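Local coordinates for DNA endonuclease I-CeuI (Chlamydomonas eugametos, PDB 2EX5), which cuts DNA at a long, degenerate recognition sequence as a homodimeric, magnesium-dependent LAGLIDADG homing endonuclease, driving insertion of its own group I intron, at residues Ser128-Val133 / Ala158-Phe163; Ser146-Lys151 / Met185-Gly190. The protein carries 1 engineered substitution. All blocks are in the same frame, centred on the assembly; numbering follows the deposited sequence.

Contact 1 of 2, residues Ser128-Val133 / Ala158-Phe163; sequences SLEEKV and ALLELF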
ATOM      1  N   SER C 128     -23.239  -4.095  -6.287  1.00 29.61           N
ATOM      2  CA  SER C 128     -22.162  -3.086  -6.151  1.00 29.94           C
ATOM      3  C   SER C 128     -20.776  -3.540  -6.673  1.00 30.62           C
ATOM      4  O   SER C 128     -20.035  -2.792  -7.244  1.00 31.31           O
ATOM      5  CB  SER C 128     -21.981  -2.725  -4.704  1.00 28.71           C
ATOM      6  OG  SER C 128     -23.172  -2.370  -4.102  1.00 31.38           O
ATOM      7  N   LEU C 129     -20.395  -4.752  -6.338  1.00 30.64           N
ATOM      8  CA  LEU C 129     -19.102  -5.317  -6.670  1.00 31.11           C
ATOM      9  C   LEU C 129     -19.025  -5.432  -8.193  1.00 32.39           C
ATOM     10  O   LEU C 129     -18.062  -5.041  -8.847  1.00 34.32           O
ATOM     11  CB  LEU C 129     -19.052  -6.718  -5.943  1.00 29.28           C
ATOM     12  CG  LEU C 129     -18.137  -7.071  -4.761  1.00 28.57           C
ATOM     13  CD1 LEU C 129     -17.369  -5.925  -4.051  1.00 28.65           C
ATOM     14  CD2 LEU C 129     -18.551  -8.230  -3.906  1.00 26.54           C
ATOM     15  N   GLU C 130     -20.074  -5.968  -8.780  1.00 33.55           N
ATOM     16  CA  GLU C 130     -20.242  -5.954 -10.230  1.00 35.94           C
ATOM     17  C   GLU C 130     -20.441  -4.647 -11.002  1.00 35.33           C
ATOM     18  O   GLU C 130     -19.968  -4.485 -12.149  1.00 33.71           O
ATOM     19  CB  GLU C 130     -21.529  -6.687 -10.436  1.00 39.89           C
ATOM     20  CG  GLU C 130     -21.310  -7.920 -11.053  1.00 45.68           C
ATOM     21  CD  GLU C 130     -22.631  -8.532 -11.348  1.00 48.80           C
ATOM     22  OE1 GLU C 130     -23.152  -9.230 -10.408  1.00 49.74           O
ATOM     23  OE2 GLU C 130     -23.090  -8.260 -12.504  1.00 50.56           O
ATOM     24  N   GLU C 131     -21.213  -3.739 -10.424  1.00 35.87           N
ATOM     25  CA  GLU C 131     -21.612  -2.504 -11.178  1.00 37.44           C
ATOM     26  C   GLU C 131     -20.646  -1.375 -10.892  1.00 37.42           C
ATOM     27  O   GLU C 131     -20.421  -0.440 -11.691  1.00 39.04           O
ATOM     28  CB  GLU C 131     -23.071  -2.131 -10.827  1.00 38.85           C
ATOM     29  CG  GLU C 131     -24.028  -3.284 -11.157  1.00 39.79           C
ATOM     30  CD  GLU C 131     -25.495  -2.982 -10.884  1.00 42.54           C
ATOM     31  OE1 GLU C 131     -25.844  -2.040 -10.129  1.00 43.40           O
ATOM     32  OE2 GLU C 131     -26.314  -3.738 -11.450  1.00 44.84           O
ATOM     33  N   LYS C 132     -20.029  -1.461  -9.735  1.00 36.22           N
ATOM     34  CA  LYS C 132     -19.142  -0.369  -9.279  1.00 33.65           C
ATOM     35  C   LYS C 132     -17.699  -0.782  -9.169  1.00 31.50           C
ATOM     36  O   LYS C 132     -16.850  -0.166  -9.794  1.00 27.75           O
ATOM     37  CB  LYS C 132     -19.695   0.168  -7.987  1.00 35.51           C
ATOM     38  CG  LYS C 132     -20.976   0.929  -8.275  1.00 40.33           C
ATOM     39  CD  LYS C 132     -21.849   1.035  -7.045  1.00 44.15           C
ATOM     40  CE  LYS C 132     -22.592   2.460  -7.149  1.00 46.02           C
ATOM     41  NZ  LYS C 132     -22.616   2.813  -8.664  1.00 44.59           N
ATOM     42  N   VAL C 133     -17.397  -1.820  -8.360  1.00 28.73           N
ATOM     43  CA  VAL C 133     -16.004  -2.107  -8.094  1.00 27.32           C
ATOM     44  C   VAL C 133     -15.203  -2.672  -9.309  1.00 26.63           C
ATOM     45  O   VAL C 133     -14.183  -2.181  -9.719  1.00 27.73           O
ATOM     46  CB  VAL C 133     -15.876  -2.969  -6.771  1.00 27.73           C
ATOM     47  CG1 VAL C 133     -14.397  -3.330  -6.559  1.00 22.26           C
ATOM     48  CG2 VAL C 133     -16.528  -2.223  -5.547  1.00 23.79           C
ATOM     49  N   ALA C 158     -15.271 -13.543 -12.701  1.00 29.48           N
ATOM     50  CA  ALA C 158     -15.795 -14.867 -13.206  1.00 28.59           C
ATOM     51  C   ALA C 158     -16.731 -15.454 -12.178  1.00 29.04           C
ATOM     52  O   ALA C 158     -17.766 -15.968 -12.514  1.00 28.77           O
ATOM     53  CB  ALA C 158     -14.604 -15.848 -13.477  1.00 26.65           C
ATOM     54  N   LEU C 159     -16.406 -15.299 -10.909  1.00 29.75           N
ATOM     55  CA  LEU C 159     -17.246 -15.790  -9.782  1.00 31.86           C
ATOM     56  C   LEU C 159     -18.519 -15.081  -9.689  1.00 32.15           C
ATOM     57  O   LEU C 159     -19.537 -15.688  -9.481  1.00 34.52           O
ATOM     58  CB  LEU C 159     -16.619 -15.534  -8.414  1.00 32.53           C
ATOM     59  CG  LEU C 159     -15.790 -16.636  -7.813  1.00 35.35           C
ATOM     60  CD1 LEU C 159     -16.482 -18.049  -7.916  1.00 34.43           C
ATOM     61  CD2 LEU C 159     -14.486 -16.519  -8.442  1.00 35.76           C
ATOM     62  N   LEU C 160     -18.452 -13.763  -9.814  1.00 33.37           N
ATOM     63  CA  LEU C 160     -19.656 -12.942  -9.715  1.00 34.62           C
ATOM     64  C   LEU C 160     -20.658 -13.377 -10.807  1.00 35.99           C
ATOM     65  O   LEU C 160     -21.877 -13.387 -10.546  1.00 37.24           O
ATOM     66  CB  LEU C 160     -19.319 -11.430  -9.766  1.00 30.82           C
ATOM     67  CG  LEU C 160     -19.080 -10.442  -8.570  1.00 31.38           C
ATOM     68  CD1 LEU C 160     -18.953 -10.945  -7.228  1.00 28.16           C
ATOM     69  CD2 LEU C 160     -18.016  -9.379  -8.825  1.00 29.17           C
ATOM     70  N   GLU C 161     -20.162 -13.777 -11.995  1.00 36.21           N
ATOM     71  CA  GLU C 161     -21.067 -14.126 -13.142  1.00 37.95           C
ATOM     72  C   GLU C 161     -21.642 -15.476 -12.924  1.00 36.93           C
ATOM     73  O   GLU C 161     -22.783 -15.681 -13.215  1.00 37.22           O
ATOM     74  CB  GLU C 161     -20.369 -14.042 -14.517  1.00 40.33           C
ATOM     75  CG  GLU C 161     -19.620 -12.690 -14.757  1.00 46.66           C
ATOM     76  CD  GLU C 161     -18.945 -12.531 -16.202  1.00 50.17           C
ATOM     77  OE1 GLU C 161     -19.261 -13.373 -17.116  1.00 53.52           O
ATOM     78  OE2 GLU C 161     -18.139 -11.552 -16.417  1.00 47.91           O
ATOM     79  N   LEU C 162     -20.844 -16.426 -12.438  1.00 37.80           N
ATOM     80  CA  LEU C 162     -21.332 -17.719 -11.933  1.00 38.85           C
ATOM     81  C   LEU C 162     -22.479 -17.574 -10.914  1.00 38.61           C
ATOM     82  O   LEU C 162     -23.491 -18.229 -11.033  1.00 39.52           O
ATOM     83  CB  LEU C 162     -20.171 -18.509 -11.264  1.00 37.70           C
ATOM     84  CG  LEU C 162     -19.215 -19.459 -12.037  1.00 39.38           C
ATOM     85  CD1 LEU C 162     -19.900 -20.396 -13.079  1.00 38.16           C
ATOM     86  CD2 LEU C 162     -18.002 -18.778 -12.641  1.00 39.43           C
ATOM     87  N   PHE C 163     -22.302 -16.720  -9.893  1.00 38.90           N
ATOM     88  CA  PHE C 163     -23.333 -16.511  -8.867  1.00 40.00           C
ATOM     89  C   PHE C 163     -24.597 -15.959  -9.443  1.00 40.45           C
ATOM     90  O   PHE C 163     -25.654 -16.389  -9.041  1.00 39.01           O
ATOM     91  CB  PHE C 163     -22.888 -15.563  -7.722  1.00 40.57           C
ATOM     92  CG  PHE C 163     -21.683 -16.027  -6.976  1.00 42.70           C
ATOM     93  CD1 PHE C 163     -21.562 -17.360  -6.560  1.00 43.51           C
ATOM     94  CD2 PHE C 163     -20.694 -15.146  -6.652  1.00 42.00           C
ATOM     95  CE1 PHE C 163     -20.460 -17.801  -5.845  1.00 43.14           C
ATOM     96  CE2 PHE C 163     -19.605 -15.598  -5.933  1.00 45.53           C
ATOM     97  CZ  PHE C 163     -19.473 -16.934  -5.544  1.00 43.74           C
TER
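Leu160 of helix 147-164 packs against Leu129 and Glu130 of helix 126-141 in a small, buried, apolar helix-helix contact beside the antiparallel sheet of the LAGLIDADG domain. The segments hide about 150 Å² between them and come nearest at Glu130 and Leu160, whose CA atoms are 7.0 Å apart. One leucine carries nearly the whole share of the second helix. Its CD2 branch reaches the other backbone, lying 4.0 Å from Glu130 N and 4.1 Å from Leu129 CB, so a methyl rests on the shoulder of the helix where one side chain leaves and the next amide begins. A chi2 of 10° leaves CD1 of Leu160 nearly eclipsed with CA and turns CD2, the other branch, toward the first helix. Glu130 and Leu160 run past each other in opposite directions, and their CG atoms are 4.2 Å apart; the aliphatic stem of the glutamate does the touching, not its carboxylate. No hydrogen bond crosses between the segments.

The first helix is locally widened here. Ser128 O accepts from Lys132 N at 2.8 Å and also from Val133 N at 3.0 Å, the second bond making the turn of pi type. The pair packs on the sheet: Leu129 and Val133 both touch Phe85 and Ile123, while Leu160 and Phe163 rest on Pro83. Phe163 also meets the ring of His168, a DNA-interacting residue, edge-to-face. Helices packed on one face of an antiparallel sheet whose other face meets DNA are characteristic of the alpha-beta-beta-alpha-beta-beta-alpha LAGLIDADG fold.

Contact 2 of 2, residues Ser146-Lys151 / Met185-Gly190; sequences SPEKVK and MRKQQG. With nucleotides of chain B.
Glu148 and Lys187 meet where the N-terminal turn of helix 147-164, N-capped by Ser146, faces a DNA-backbone-binding loop that follows helix 171-185. The tight side belongs to the loop and the DNA. Lys187 N donates to OP1 of DC18 of chain B at 2.8 Å and is almost straight, 172° at the hydrogen; Gln188 N reaches the same oxygen at 3.2 Å and is more bent, 141°. Two successive main-chain amides thus grip one phosphate oxygen, a hold made by the main chain alone. Lys187 CB adds van der Waals contact 3.4 Å from O3' of DA17 of chain B, and Arg186, bridged to Glu194 and bonded to Phe196 O, ties the loop back on itself.

Between the two protein segments the fit is much looser, with only about 70 Å² buried. The side chains approach from opposite directions. Glu148 stretches out with CG anti to its N (chi1 -163°) and an extended chain beyond, whereas Lys187 folds at chi2, chi3 and chi4. Their salt bridge is long, and OE1 of the same carboxylate is held by Asn92 of the second subunit, so Glu148 links DNA-binding loop and dimer partner. Lys151, one turn further along the helix, is exposed to solvent, though it lies against Ile1 of the second subunit. The cap itself is slack, Lys149 N reaching Ser146 OG at 3.4 Å in a weak bond. Glu148 OE2 sits nearer the carbon than the nitrogen of its partner: 3.3 Å from Lys187 CE, but 3.8 Å from Lys187 NZ.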
ATOM      1  N   SER C 146      -0.088  -5.317 -11.799  1.00 32.43           N
ATOM      2  CA  SER C 146       0.787  -6.523 -11.917  1.00 33.16           C
ATOM      3  C   SER C 146      -0.008  -7.657 -12.501  1.00 32.23           C
ATOM      4  O   SER C 146      -1.222  -7.694 -12.358  1.00 33.29           O
ATOM      5  CB  SER C 146       1.389  -6.948 -10.538  1.00 31.44           C
ATOM      6  OG  SER C 146       0.366  -7.560  -9.746  1.00 31.56           O
ATOM      7  N   PRO C 147       0.656  -8.569 -13.241  1.00 32.88           N
ATOM      8  CA  PRO C 147      -0.045  -9.761 -13.664  1.00 32.83           C
ATOM      9  C   PRO C 147      -0.926 -10.479 -12.649  1.00 32.18           C
ATOM     10  O   PRO C 147      -2.025 -10.861 -13.003  1.00 34.38           O
ATOM     11  CB  PRO C 147       1.109 -10.671 -14.196  1.00 32.05           C
ATOM     12  CG  PRO C 147       2.035  -9.616 -14.903  1.00 32.34           C
ATOM     13  CD  PRO C 147       2.006  -8.475 -13.852  1.00 33.67           C
ATOM     14  N   GLU C 148      -0.429 -10.780 -11.446  1.00 32.35           N
ATOM     15  CA  GLU C 148      -1.260 -11.405 -10.414  1.00 30.40           C
ATOM     16  C   GLU C 148      -2.543 -10.652 -10.144  1.00 29.65           C
ATOM     17  O   GLU C 148      -3.546 -11.260  -9.950  1.00 28.73           O
ATOM     18  CB  GLU C 148      -0.501 -11.483  -9.093  1.00 30.55           C
ATOM     19  CG  GLU C 148      -1.177 -12.476  -8.208  1.00 33.16           C
ATOM     20  CD  GLU C 148      -0.744 -12.419  -6.805  1.00 36.31           C
ATOM     21  OE1 GLU C 148       0.253 -11.678  -6.527  1.00 39.62           O
ATOM     22  OE2 GLU C 148      -1.392 -13.124  -5.973  1.00 37.05           O
ATOM     23  N   LYS C 149      -2.488  -9.333 -10.068  1.00 29.15           N
ATOM     24  CA  LYS C 149      -3.652  -8.590  -9.514  1.00 31.74           C
ATOM     25  C   LYS C 149      -4.692  -8.556 -10.609  1.00 30.12           C
ATOM     26  O   LYS C 149      -5.829  -8.737 -10.318  1.00 30.45           O
ATOM     27  CB  LYS C 149      -3.292  -7.141  -9.010  1.00 32.29           C
ATOM     28  CG  LYS C 149      -3.172  -6.860  -7.486  1.00 35.71           C
ATOM     29  CD  LYS C 149      -2.364  -7.819  -6.720  1.00 38.10           C
ATOM     30  CE  LYS C 149      -2.844  -7.929  -5.256  1.00 37.86           C
ATOM     31  NZ  LYS C 149      -2.392  -6.812  -4.408  1.00 37.26           N
ATOM     32  N   VAL C 150      -4.260  -8.373 -11.868  1.00 30.51           N
ATOM     33  CA  VAL C 150      -5.097  -8.460 -13.095  1.00 31.70           C
ATOM     34  C   VAL C 150      -5.821  -9.765 -13.146  1.00 30.80           C
ATOM     35  O   VAL C 150      -7.026  -9.807 -13.369  1.00 31.60           O
ATOM     36  CB  VAL C 150      -4.254  -8.262 -14.457  1.00 32.94           C
ATOM     37  CG1 VAL C 150      -5.081  -8.453 -15.737  1.00 27.02           C
ATOM     38  CG2 VAL C 150      -3.569  -6.982 -14.451  1.00 33.03           C
ATOM     39  N   LYS C 151      -5.118 -10.850 -12.923  1.00 31.24           N
ATOM     40  CA  LYS C 151      -5.802 -12.161 -12.902  1.00 30.92           C
ATOM     41  C   LYS C 151      -6.802 -12.286 -11.722  1.00 28.80           C
ATOM     42  O   LYS C 151      -7.818 -12.939 -11.857  1.00 26.80           O
ATOM     43  CB  LYS C 151      -4.724 -13.279 -12.850  1.00 33.91           C
ATOM     44  CG  LYS C 151      -5.197 -14.608 -12.378  1.00 39.94           C
ATOM     45  CD  LYS C 151      -3.923 -15.485 -12.039  1.00 45.62           C
ATOM     46  CE  LYS C 151      -3.249 -15.145 -10.588  1.00 46.66           C
ATOM     47  NZ  LYS C 151      -2.183 -16.224 -10.177  1.00 45.44           N
ATOM     48  N   MET C 185      -7.348 -18.493  -5.958  1.00 30.03           N
ATOM     49  CA  MET C 185      -7.156 -17.119  -5.380  1.00 31.26           C
ATOM     50  C   MET C 185      -6.774 -17.069  -3.922  1.00 31.14           C
ATOM     51  O   MET C 185      -6.534 -15.934  -3.346  1.00 29.56           O
ATOM     52  CB  MET C 185      -8.393 -16.276  -5.566  1.00 33.39           C
ATOM     53  CG  MET C 185      -8.908 -16.293  -6.983  1.00 36.74           C
ATOM     54  SD  MET C 185     -10.394 -15.323  -7.051  1.00 46.25           S
ATOM     55  CE  MET C 185      -9.636 -13.680  -6.675  1.00 38.33           C
ATOM     56  N   ARG C 186      -6.668 -18.259  -3.286  1.00 28.08           N
ATOM     57  CA  ARG C 186      -6.302 -18.220  -1.859  1.00 26.74           C
ATOM     58  C   ARG C 186      -4.982 -17.604  -1.537  1.00 24.48           C
ATOM     59  O   ARG C 186      -4.006 -17.797  -2.229  1.00 26.02           O
ATOM     60  CB  ARG C 186      -6.415 -19.566  -1.173  1.00 23.39           C
ATOM     61  CG  ARG C 186      -7.777 -20.144  -1.203  1.00 25.47           C
ATOM     62  CD  ARG C 186      -7.742 -21.476  -0.475  1.00 27.91           C
ATOM     63  NE  ARG C 186      -7.569 -21.314   0.972  1.00 28.89           N
ATOM     64  CZ  ARG C 186      -7.672 -22.313   1.822  1.00 32.52           C
ATOM     65  NH1 ARG C 186      -7.849 -23.594   1.365  1.00 34.67           N
ATOM     66  NH2 ARG C 186      -7.553 -22.045   3.110  1.00 30.36           N
ATOM     67  N   LYS C 187      -4.885 -16.872  -0.446  1.00 23.59           N
ATOM     68  CA  LYS C 187      -3.593 -16.289  -0.068  1.00 24.76           C
ATOM     69  C   LYS C 187      -3.187 -16.739   1.339  1.00 25.32           C
ATOM     70  O   LYS C 187      -2.007 -16.567   1.751  1.00 24.12           O
ATOM     71  CB  LYS C 187      -3.800 -14.791   0.037  1.00 25.46           C
ATOM     72  CG  LYS C 187      -3.010 -13.944  -0.834  1.00 30.27           C
ATOM     73  CD  LYS C 187      -3.366 -14.064  -2.202  1.00 31.04           C
ATOM     74  CE  LYS C 187      -2.116 -14.186  -2.964  1.00 33.05           C
ATOM     75  NZ  LYS C 187      -1.027 -13.532  -2.247  1.00 35.78           N
ATOM     76  N   GLN C 188      -4.142 -17.299   2.074  1.00 25.77           N
ATOM     77  CA  GLN C 188      -3.896 -17.766   3.492  1.00 28.74           C
ATOM     78  C   GLN C 188      -4.119 -19.290   3.737  1.00 28.69           C
ATOM     79  O   GLN C 188      -4.423 -19.671   4.846  1.00 27.80           O
ATOM     80  CB  GLN C 188      -4.817 -16.994   4.474  1.00 26.69           C
ATOM     81  CG  GLN C 188      -4.583 -15.530   4.441  1.00 30.08           C
ATOM     82  CD  GLN C 188      -5.607 -14.757   5.208  1.00 29.43           C
ATOM     83  OE1 GLN C 188      -5.330 -13.658   5.628  1.00 30.84           O
ATOM     84  NE2 GLN C 188      -6.745 -15.360   5.486  1.00 28.62           N
ATOM     85  N   GLN C 189      -4.062 -20.124   2.712  1.00 30.00           N
ATOM     86  CA  GLN C 189      -4.062 -21.595   2.895  1.00 31.43           C
ATOM     87  C   GLN C 189      -3.050 -22.023   3.951  1.00 31.27           C
ATOM     88  O   GLN C 189      -1.884 -21.538   3.943  1.00 32.00           O
ATOM     89  CB  GLN C 189      -3.788 -22.309   1.584  1.00 33.24           C
ATOM     90  CG  GLN C 189      -3.891 -23.902   1.594  1.00 35.58           C
ATOM     91  CD  GLN C 189      -4.099 -24.461   0.168  1.00 36.21           C
ATOM     92  OE1 GLN C 189      -4.498 -25.639  -0.049  1.00 37.45           O
ATOM     93  NE2 GLN C 189      -3.881 -23.615  -0.804  1.00 37.18           N
ATOM     94  N   GLY C 190      -3.495 -22.885   4.893  1.00 32.81           N
ATOM     95  CA  GLY C 190      -2.639 -23.275   6.049  1.00 32.73           C
ATOM     96  C   GLY C 190      -2.685 -22.387   7.296  1.00 34.90           C
ATOM     97  O   GLY C 190      -2.067 -22.707   8.356  1.00 32.76           O
TER
ATOM     98  P    DC B  18      -7.524 -14.821   0.956  1.00 35.03           P
ATOM     99  OP1  DC B  18      -7.044 -16.193   1.181  1.00 30.32           O
ATOM    100  OP2  DC B  18      -7.504 -14.280  -0.407  1.00 29.77           O
ATOM    101  O5'  DC B  18      -9.062 -14.648   1.329  1.00 32.60           O
ATOM    102  C5'  DC B  18      -9.960 -15.387   2.229  1.00 33.82           C
ATOM    103  C4'  DC B  18      -9.501 -15.405   3.690  1.00 34.40           C
ATOM    104  O4'  DC B  18      -9.371 -14.056   4.178  1.00 35.00           O
ATOM    105  C3'  DC B  18     -10.478 -16.032   4.677  1.00 33.59           C
ATOM    106  O3'  DC B  18     -10.179 -17.424   4.759  1.00 30.68           O
ATOM    107  C2'  DC B  18     -10.280 -15.302   6.029  1.00 32.14           C
ATOM    108  C1'  DC B  18      -9.846 -13.946   5.510  1.00 34.85           C
ATOM    109  N1   DC B  18     -10.783 -12.685   5.563  1.00 32.45           N
ATOM    110  C2   DC B  18     -11.104 -12.240   6.828  1.00 31.74           C
ATOM    111  O2   DC B  18     -10.687 -12.984   7.691  1.00 32.73           O
ATOM    112  N3   DC B  18     -11.853 -11.089   7.049  1.00 30.32           N
ATOM    113  C4   DC B  18     -12.218 -10.389   5.980  1.00 29.02           C
ATOM    114  N4   DC B  18     -12.952  -9.304   6.244  1.00 29.35           N
ATOM    115  C5   DC B  18     -11.924 -10.814   4.642  1.00 30.66           C
ATOM    116  C6   DC B  18     -11.205 -11.984   4.452  1.00 32.58           C
ATOM    117  P    DA B  17      -4.202  -9.284  -0.262  1.00 26.52           P
ATOM    118  OP1  DA B  17      -3.128  -9.992  -0.976  1.00 29.97           O
ATOM    119  OP2  DA B  17      -5.323  -8.637  -1.013  1.00 32.19           O
ATOM    120  O5'  DA B  17      -4.989 -10.266   0.755  1.00 26.19           O
ATOM    121  C5'  DA B  17      -4.223 -11.204   1.653  1.00 27.78           C
ATOM    122  C4'  DA B  17      -5.231 -12.067   2.411  1.00 26.66           C
ATOM    123  O4'  DA B  17      -5.799 -11.174   3.438  1.00 29.18           O
ATOM    124  C3'  DA B  17      -6.413 -12.488   1.587  1.00 30.11           C
ATOM    125  O3'  DA B  17      -6.569 -13.863   1.792  1.00 28.56           O
ATOM    126  C2'  DA B  17      -7.595 -11.647   2.216  1.00 27.91           C
ATOM    127  C1'  DA B  17      -7.135 -11.425   3.637  1.00 26.20           C
ATOM    128  N9   DA B  17      -7.825 -10.394   4.472  1.00 27.87           N
ATOM    129  C8   DA B  17      -8.434  -9.175   4.106  1.00 28.43           C
ATOM    130  N7   DA B  17      -8.944  -8.536   5.116  1.00 29.20           N
ATOM    131  C5   DA B  17      -8.721  -9.381   6.234  1.00 27.73           C
ATOM    132  C6   DA B  17      -9.040  -9.320   7.626  1.00 26.84           C
ATOM    133  N6   DA B  17      -9.727  -8.348   8.241  1.00 22.64           N
ATOM    134  N1   DA B  17      -8.627 -10.343   8.427  1.00 25.95           N
ATOM    135  C2   DA B  17      -7.950 -11.388   7.879  1.00 28.17           C
ATOM    136  N3   DA B  17      -7.548 -11.559   6.590  1.00 27.00           N
ATOM    137  C4   DA B  17      -7.999 -10.512   5.824  1.00 26.39           C
TER

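Helix 147-164 is common to both contacts: its start serves contact 2 and its later turns contact 1. The four segments alternate along the chain. The contact centres lie about 17 Å apart, yet their nearest atoms approach to about 4 Å without touching. Contact 1 is closer to the metal chemistry, the side chain of Leu129 being about 7 Å from that of Asp82, a magnesium ligand, and from a bound calcium ion. Leu160 also lies about 4 Å, side chain to side chain, from the DNA-interacting Arg126. In contact 2 the Lys187 side chain is about 13 Å from a calcium ion, and its loop holds the DNA backbone at a distance from the metal.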